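Local coordinates for protein elongation factor G (Thermus thermophilus, PDB 2DY1) that binds GTP with a magnesium ion and probably acts as a GTPase that drives the translocation step of translation elongation, at residues A[40-44]-A[45-49]; A[28-32]-A[33-37]. One frame throughout, in Å; residues are numbered along the deposited sequence.

Contact 1. Residues A[40-44]-A[45-49]; sequences GRVEE and GTTTT. With GTP (guanosine-5'-triphosphate), chain C.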
ATOM      1  N   GLY A  40     -15.219  21.282 -11.426  1.00 17.38           N
ATOM      2  CA  GLY A  40     -14.014  21.120 -12.217  1.00 16.48           C
ATOM      3  C   GLY A  40     -14.101  19.765 -12.903  1.00 20.89           C
ATOM      4  O   GLY A  40     -15.047  19.015 -12.684  1.00 20.83           O
ATOM      5  N   ARG A  41     -13.097  19.432 -13.707  1.00 12.79           N
ATOM      6  CA  ARG A  41     -13.061  18.196 -14.463  1.00 13.66           C
ATOM      7  C   ARG A  41     -11.690  17.554 -14.407  1.00 13.13           C
ATOM      8  O   ARG A  41     -10.671  18.229 -14.549  1.00 13.86           O
ATOM      9  CB  ARG A  41     -13.437  18.493 -15.927  1.00 17.39           C
ATOM     10  CG  ARG A  41     -14.821  19.123 -16.012  1.00 23.38           C
ATOM     11  CD  ARG A  41     -15.288  19.519 -17.408  1.00 36.66           C
ATOM     12  NE  ARG A  41     -16.715  19.241 -17.556  1.00 50.73           N
ATOM     13  CZ  ARG A  41     -17.687  19.844 -16.864  1.00 56.89           C
ATOM     14  NH1 ARG A  41     -18.945  19.498 -17.072  1.00 65.70           N
ATOM     15  NH2 ARG A  41     -17.431  20.847 -16.025  1.00 59.21           N
ATOM     16  N   VAL A  42     -11.654  16.245 -14.215  1.00 11.97           N
ATOM     17  CA  VAL A  42     -10.385  15.523 -14.154  1.00 11.23           C
ATOM     18  C   VAL A  42      -9.605  15.713 -15.460  1.00 17.03           C
ATOM     19  O   VAL A  42      -8.401  15.953 -15.439  1.00 13.82           O
ATOM     20  CB  VAL A  42     -10.625  14.018 -13.918  1.00 12.38           C
ATOM     21  CG1 VAL A  42      -9.346  13.228 -14.160  1.00 19.18           C
ATOM     22  CG2 VAL A  42     -11.120  13.795 -12.494  1.00 17.67           C
ATOM     23  N   GLU A  43     -10.304  15.621 -16.591  1.00 15.64           N
ATOM     24  CA  GLU A  43      -9.666  15.764 -17.895  1.00 18.88           C
ATOM     25  C   GLU A  43      -9.087  17.164 -18.150  1.00 19.66           C
ATOM     26  O   GLU A  43      -8.324  17.355 -19.108  1.00 21.18           O
ATOM     27  CB  GLU A  43     -10.672  15.397 -19.000  1.00 19.58           C
ATOM     28  CG  GLU A  43     -11.824  16.383 -19.096  1.00 28.81           C
ATOM     29  CD  GLU A  43     -13.089  15.965 -18.346  1.00 39.61           C
ATOM     30  OE1 GLU A  43     -13.002  15.271 -17.294  1.00 23.93           O
ATOM     31  OE2 GLU A  43     -14.184  16.364 -18.821  1.00 38.74           O
ATOM     32  N   GLU A  44      -9.440  18.146 -17.316  1.00 15.93           N
ATOM     33  CA  GLU A  44      -8.908  19.506 -17.464  1.00 15.93           C
ATOM     34  C   GLU A  44      -7.993  19.914 -16.303  1.00 17.54           C
ATOM     35  O   GLU A  44      -7.499  21.030 -16.268  1.00 15.56           O
ATOM     36  CB  GLU A  44     -10.047  20.523 -17.596  1.00 17.17           C
ATOM     37  CG  GLU A  44     -10.911  20.257 -18.824  1.00 21.22           C
ATOM     38  CD  GLU A  44     -12.055  21.248 -18.996  1.00 31.55           C
ATOM     39  OE1 GLU A  44     -12.982  20.933 -19.768  1.00 41.34           O
ATOM     40  OE2 GLU A  44     -12.029  22.335 -18.384  1.00 34.59           O
ATOM     41  N   GLY A  45      -7.778  18.996 -15.359  1.00 13.08           N
ATOM     42  CA  GLY A  45      -6.929  19.270 -14.208  1.00 12.70           C
ATOM     43  C   GLY A  45      -7.478  20.297 -13.238  1.00 14.55           C
ATOM     44  O   GLY A  45      -6.721  20.886 -12.448  1.00 12.35           O
ATOM     45  N   THR A  46      -8.799  20.479 -13.242  1.00 12.58           N
ATOM     46  CA  THR A  46      -9.425  21.491 -12.405  1.00 10.42           C
ATOM     47  C   THR A  46     -10.217  20.996 -11.187  1.00  9.15           C
ATOM     48  O   THR A  46     -11.037  21.738 -10.668  1.00 13.16           O
ATOM     49  CB  THR A  46     -10.357  22.357 -13.241  1.00 11.82           C
ATOM     50  OG1 THR A  46     -11.154  21.506 -14.069  1.00 11.27           O
ATOM     51  CG2 THR A  46      -9.543  23.288 -14.183  1.00 17.18           C
ATOM     52  N   THR A  47      -9.945  19.777 -10.735  1.00 11.62           N
ATOM     53  CA  THR A  47     -10.658  19.268  -9.562  1.00 11.95           C
ATOM     54  C   THR A  47      -9.933  19.655  -8.285  1.00  9.22           C
ATOM     55  O   THR A  47      -8.735  19.915  -8.285  1.00 12.48           O
ATOM     56  CB  THR A  47     -10.789  17.728  -9.558  1.00 12.89           C
ATOM     57  OG1 THR A  47      -9.508  17.109  -9.385  1.00 11.94           O
ATOM     58  CG2 THR A  47     -11.412  17.241 -10.874  1.00 15.85           C
ATOM     59  N   THR A  48     -10.694  19.676  -7.199  1.00 12.38           N
ATOM     60  CA  THR A  48     -10.152  19.974  -5.879  1.00 12.03           C
ATOM     61  C   THR A  48      -9.219  18.867  -5.394  1.00  9.58           C
ATOM     62  O   THR A  48      -8.153  19.153  -4.843  1.00 11.00           O
ATOM     63  CB  THR A  48     -11.316  20.170  -4.884  1.00  9.12           C
ATOM     64  OG1 THR A  48     -12.030  21.356  -5.245  1.00 12.67           O
ATOM     65  CG2 THR A  48     -10.832  20.292  -3.440  1.00  9.91           C
ATOM     66  N   THR A  49      -9.605  17.595  -5.575  1.00  9.76           N
ATOM     67  CA  THR A  49      -8.770  16.484  -5.124  1.00 11.46           C
ATOM     68  C   THR A  49      -7.445  16.347  -5.835  1.00 11.98           C
ATOM     69  O   THR A  49      -6.390  16.254  -5.223  1.00 13.81           O
ATOM     70  CB  THR A  49      -9.468  15.130  -5.301  1.00 16.26           C
ATOM     71  OG1 THR A  49     -10.692  15.155  -4.579  1.00 15.07           O
ATOM     72  CG2 THR A  49      -8.585  13.982  -4.784  1.00 14.24           C
TER
HETATM   73  PG  GTP C 700      -9.052   7.280  -9.809  1.00 10.86           P
HETATM   74  O1G GTP C 700      -7.886   7.218 -10.913  1.00 13.18           O
HETATM   75  O2G GTP C 700      -8.787   8.527  -8.833  1.00 10.80           O
HETATM   76  O3G GTP C 700      -9.214   6.010  -9.066  1.00 14.90           O
HETATM   77  O3B GTP C 700     -10.345   7.627 -10.704  1.00  9.77           O
HETATM   78  PB  GTP C 700     -11.740   8.173 -10.129  1.00 11.27           P
HETATM   79  O1B GTP C 700     -12.487   7.037  -9.539  1.00 11.91           O
HETATM   80  O2B GTP C 700     -11.497   9.357  -9.271  1.00  8.00           O
HETATM   81  O3A GTP C 700     -12.519   8.547 -11.481  1.00 13.85           O
HETATM   82  PA  GTP C 700     -12.540  10.013 -12.132  1.00 14.91           P
HETATM   83  O1A GTP C 700     -13.480  10.865 -11.370  1.00 14.79           O
HETATM   84  O2A GTP C 700     -11.144  10.477 -12.308  1.00 15.16           O
HETATM   85  O5' GTP C 700     -13.197   9.745 -13.574  1.00 13.65           O
HETATM   86  C5' GTP C 700     -12.413   9.091 -14.572  1.00 14.65           C
HETATM   87  C4' GTP C 700     -13.065   9.266 -15.942  1.00 19.65           C
HETATM   88  O4' GTP C 700     -14.426   8.825 -15.807  1.00 15.10           O
HETATM   89  C3' GTP C 700     -13.124  10.752 -16.305  1.00 20.18           C
HETATM   90  O3' GTP C 700     -13.054  10.889 -17.726  1.00 24.77           O
HETATM   91  C2' GTP C 700     -14.505  11.166 -15.800  1.00 19.94           C
HETATM   92  O2' GTP C 700     -14.990  12.258 -16.588  1.00 21.94           O
HETATM   93  C1' GTP C 700     -15.286   9.911 -16.184  1.00 11.76           C
HETATM   94  N9  GTP C 700     -16.572   9.785 -15.461  1.00 14.53           N
HETATM   95  C8  GTP C 700     -16.736   9.823 -14.140  1.00 13.98           C
HETATM   96  N7  GTP C 700     -18.001   9.539 -13.838  1.00 14.05           N
HETATM   97  C5  GTP C 700     -18.654   9.324 -14.976  1.00 13.10           C
HETATM   98  C6  GTP C 700     -19.972   8.997 -15.280  1.00 18.90           C
HETATM   99  O6  GTP C 700     -20.808   8.796 -14.400  1.00 16.27           O
HETATM  100  N1  GTP C 700     -20.334   8.860 -16.626  1.00 16.72           N
HETATM  101  C2  GTP C 700     -19.376   9.047 -17.630  1.00 20.68           C
HETATM  102  N2  GTP C 700     -19.714   8.915 -18.910  1.00 19.77           N
HETATM  103  N3  GTP C 700     -18.113   9.356 -17.298  1.00 17.96           N
HETATM  104  C4  GTP C 700     -17.746   9.492 -16.015  1.00 16.38           C
HETATM  105  O   HOH W   1     -12.730  22.577 -15.932  1.00 24.53           O
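Thr-46 meets the chain at Arg-41 because a chi1 of 46° sets OG1 between its own backbone N and carbonyl carbon, turned back to take the N-H of Arg-41 at 2.9 Å from that N in a nearly straight bond (168°). The backbone answers, Thr-46 N giving its hydrogen to Arg-41 O at 3.2 Å, while Glu-44 N reaches the same oxygen from the opposite face of its plane. Between these bonds the 3-10 turn 42-44 closes with Gly-45 N on Val-42 O, 3.1 Å apart, the donor standing above the carbonyl plane. Gly-45 has positive phi, where a side chain would collide with Glu-44 O; at Gly-40 a side chain would run into Thr-46 O. A water joins Glu-44 OE2 to Thr-46 OG1; threonine suits because one hydroxyl serves both Arg-41 and water. Thr-47 places its methyl CG2 against Val-42 N and, at 3.8 Å, Val-42 CG2, the two side chains crossing obliquely, while its hydroxyl turns to Asp-50 N. Val-42 CG2 also lies 3.3 Å from GTP O2A. Valine suits this place: its apolar surface borders the alpha-phosphate, and the polar bonds of the turn probably steady the backbone that carries it.

Contact 2. Residues A[28-32]-A[33-37]; sequences ALLYK and TGAKE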
ATOM      1  N   ALA A  28     -18.772  17.031  -8.044  1.00 11.15           N
ATOM      2  CA  ALA A  28     -20.200  17.336  -8.145  1.00 12.61           C
ATOM      3  C   ALA A  28     -20.784  17.681  -6.778  1.00 11.84           C
ATOM      4  O   ALA A  28     -21.599  18.593  -6.667  1.00 11.78           O
ATOM      5  CB  ALA A  28     -20.965  16.142  -8.778  1.00 10.06           C
ATOM      6  N   LEU A  29     -20.364  16.955  -5.746  1.00  9.77           N
ATOM      7  CA  LEU A  29     -20.841  17.235  -4.391  1.00 10.53           C
ATOM      8  C   LEU A  29     -20.339  18.614  -3.924  1.00 11.32           C
ATOM      9  O   LEU A  29     -21.092  19.397  -3.294  1.00 11.38           O
ATOM     10  CB  LEU A  29     -20.364  16.127  -3.443  1.00 10.29           C
ATOM     11  CG  LEU A  29     -21.114  14.799  -3.571  1.00  8.50           C
ATOM     12  CD1 LEU A  29     -20.300  13.648  -3.023  1.00 12.33           C
ATOM     13  CD2 LEU A  29     -22.461  14.933  -2.835  1.00 10.98           C
ATOM     14  N   LEU A  30     -19.081  18.946  -4.231  1.00 11.58           N
ATOM     15  CA  LEU A  30     -18.554  20.260  -3.827  1.00 13.13           C
ATOM     16  C   LEU A  30     -19.315  21.382  -4.553  1.00 12.48           C
ATOM     17  O   LEU A  30     -19.686  22.409  -3.951  1.00 12.30           O
ATOM     18  CB  LEU A  30     -17.053  20.353  -4.150  1.00  9.88           C
ATOM     19  CG  LEU A  30     -16.166  19.497  -3.238  1.00 10.39           C
ATOM     20  CD1 LEU A  30     -14.758  19.356  -3.817  1.00 12.63           C
ATOM     21  CD2 LEU A  30     -16.101  20.150  -1.848  1.00 12.27           C
ATOM     22  N   TYR A  31     -19.584  21.174  -5.836  1.00 11.11           N
ATOM     23  CA  TYR A  31     -20.318  22.169  -6.605  1.00 13.93           C
ATOM     24  C   TYR A  31     -21.773  22.296  -6.152  1.00 15.71           C
ATOM     25  O   TYR A  31     -22.244  23.411  -5.867  1.00 13.83           O
ATOM     26  CB  TYR A  31     -20.281  21.834  -8.109  1.00 10.82           C
ATOM     27  CG  TYR A  31     -21.234  22.680  -8.931  1.00 14.68           C
ATOM     28  CD1 TYR A  31     -22.366  22.112  -9.513  1.00 19.42           C
ATOM     29  CD2 TYR A  31     -21.042  24.054  -9.061  1.00 22.07           C
ATOM     30  CE1 TYR A  31     -23.289  22.896 -10.202  1.00 24.37           C
ATOM     31  CE2 TYR A  31     -21.962  24.847  -9.752  1.00 21.39           C
ATOM     32  CZ  TYR A  31     -23.076  24.263 -10.314  1.00 29.35           C
ATOM     33  OH  TYR A  31     -23.979  25.054 -10.985  1.00 36.07           O
ATOM     34  N   LYS A  32     -22.468  21.162  -6.022  1.00 11.13           N
ATOM     35  CA  LYS A  32     -23.881  21.213  -5.663  1.00 14.14           C
ATOM     36  C   LYS A  32     -24.173  21.757  -4.276  1.00 16.31           C
ATOM     37  O   LYS A  32     -25.247  22.319  -4.063  1.00 13.29           O
ATOM     38  CB  LYS A  32     -24.534  19.837  -5.833  1.00 12.88           C
ATOM     39  CG  LYS A  32     -24.723  19.403  -7.284  1.00 15.78           C
ATOM     40  CD  LYS A  32     -25.647  20.346  -8.032  1.00 23.25           C
ATOM     41  CE  LYS A  32     -26.970  19.688  -8.349  1.00 34.77           C
ATOM     42  NZ  LYS A  32     -27.942  20.673  -8.900  1.00 32.78           N
ATOM     43  N   THR A  33     -23.235  21.591  -3.346  1.00 12.90           N
ATOM     44  CA  THR A  33     -23.409  22.118  -1.991  1.00 14.37           C
ATOM     45  C   THR A  33     -22.942  23.568  -1.897  1.00 15.36           C
ATOM     46  O   THR A  33     -23.102  24.214  -0.857  1.00 17.88           O
ATOM     47  CB  THR A  33     -22.641  21.289  -0.927  1.00 13.27           C
ATOM     48  OG1 THR A  33     -21.248  21.240  -1.266  1.00 13.44           O
ATOM     49  CG2 THR A  33     -23.187  19.854  -0.841  1.00  9.66           C
ATOM     50  N   GLY A  34     -22.337  24.074  -2.970  1.00 14.50           N
ATOM     51  CA  GLY A  34     -21.900  25.461  -2.980  1.00 16.67           C
ATOM     52  C   GLY A  34     -20.510  25.721  -2.439  1.00 20.99           C
ATOM     53  O   GLY A  34     -20.147  26.887  -2.218  1.00 21.73           O
ATOM     54  N   ALA A  35     -19.726  24.658  -2.230  1.00 15.70           N
ATOM     55  CA  ALA A  35     -18.357  24.802  -1.712  1.00 15.97           C
ATOM     56  C   ALA A  35     -17.421  25.432  -2.737  1.00 18.01           C
ATOM     57  O   ALA A  35     -16.363  25.973  -2.371  1.00 23.56           O
ATOM     58  CB  ALA A  35     -17.813  23.451  -1.271  1.00 16.52           C
ATOM     59  N   LYS A  36     -17.783  25.351  -4.011  1.00 17.23           N
ATOM     60  CA  LYS A  36     -16.977  25.960  -5.070  1.00 21.41           C
ATOM     61  C   LYS A  36     -17.882  26.400  -6.228  1.00 25.27           C
ATOM     62  O   LYS A  36     -18.940  25.808  -6.454  1.00 20.84           O
ATOM     63  CB  LYS A  36     -15.876  24.988  -5.546  1.00 20.12           C
ATOM     64  CG  LYS A  36     -16.347  23.762  -6.301  1.00 18.63           C
ATOM     65  CD  LYS A  36     -15.195  22.744  -6.480  1.00 19.59           C
ATOM     66  CE  LYS A  36     -14.056  23.327  -7.327  1.00 18.29           C
ATOM     67  NZ  LYS A  36     -13.025  22.297  -7.668  1.00 15.82           N
ATOM     68  N   GLU A  37     -17.464  27.455  -6.940  1.00 26.94           N
ATOM     69  CA  GLU A  37     -18.244  28.028  -8.059  1.00 31.37           C
ATOM     70  C   GLU A  37     -18.638  27.108  -9.197  1.00 26.46           C
ATOM     71  O   GLU A  37     -19.762  27.159  -9.698  1.00 28.78           O
ATOM     72  CB  GLU A  37     -17.526  29.238  -8.732  1.00 38.15           C
ATOM     73  CG  GLU A  37     -18.019  30.602  -8.398  1.00 49.89           C
ATOM     74  CD  GLU A  37     -19.546  30.798  -8.445  1.00 47.33           C
ATOM     75  OE1 GLU A  37     -20.133  30.941  -9.540  1.00 54.46           O
ATOM     76  OE2 GLU A  37     -20.130  30.817  -7.351  1.00 54.24           O
TER
HETATM   77  O   HOH W   2     -21.529  26.118  -6.336  1.00 20.67           O
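Thr-33, following Lys-32 at the end of helix 22-32, holds Leu-29 O twice, with OG1 at 2.7 Å and its own N at 3.1 Å. Its OG1 sits between the backbone N and the carbonyl carbon (chi1 57°), which directs the hydroxyl down the helix to a carbonyl one turn earlier; both donors are tilted from that carbonyl plane. With an alanine here the hydroxyl is gone, and Leu-29 O, left with the N-H alone, would probably be less firmly gripped. Beyond it the chain reverses at Gly-34, whose positive phi would jam any side chain against the preceding carbonyl. Gly-34 N bonds to Tyr-31 O from above the carbonyl plane, whereas Ala-35 N lies 2.8 Å from Leu-30 O, nearly along the C=O axis, though the N-H itself is bent away from the line.

The returning side chains then lie against the helix. Ala-35 CB meets Leu-30 CD2 at 3.8 Å, a small methyl that lets the backbone come close to the leucine, and both touch Met-332. Lys-36 rests its CG and CD against Leu-30 CB, CD at 3.8 Å, before its NZ goes on to a salt bridge with Glu-27; a long chain with an apolar stem and a charged end suits both tasks. The Tyr-31 ring, its CG anti to the backbone N (chi1 169°), offers its edge to Glu-37 O, which lies near the ring plane, 3.2 Å from CE2. A water lies within hydrogen-bonding distance of both Tyr-31 O and Lys-36 O.

The two bonds back and the positive phi of Gly-34, with Leu-30 and Ala-35 as the apolar pair that often accompanies them, make this a Schellman motif, ending the helix that follows the P-loop in the GTP-binding domain.

From the N terminus, the chain runs down helix 22-32, whose start carries GTP-binding residues, and contact 2 turns it at the helix end. Contact 1 follows in series within the loop leading to helix 53-57; neither encloses nor crosses the other, and each closes a tight local turn. Their centres are 13 Å apart, yet they touch: Lys-36 NZ of contact 2 lies 2.8 Å from Thr-48 OG1 of contact 1, a probable hydrogen bond, and Leu-30 packs on Thr-48. Glu-27 of the helix, already paired with Lys-36, also accepts from Gly-40 N and Thr-48 N of contact 1. Contact 2 also reaches strands 65-71 and 323-332 and helix 261-271, whereas contact 1 faces the nucleotide.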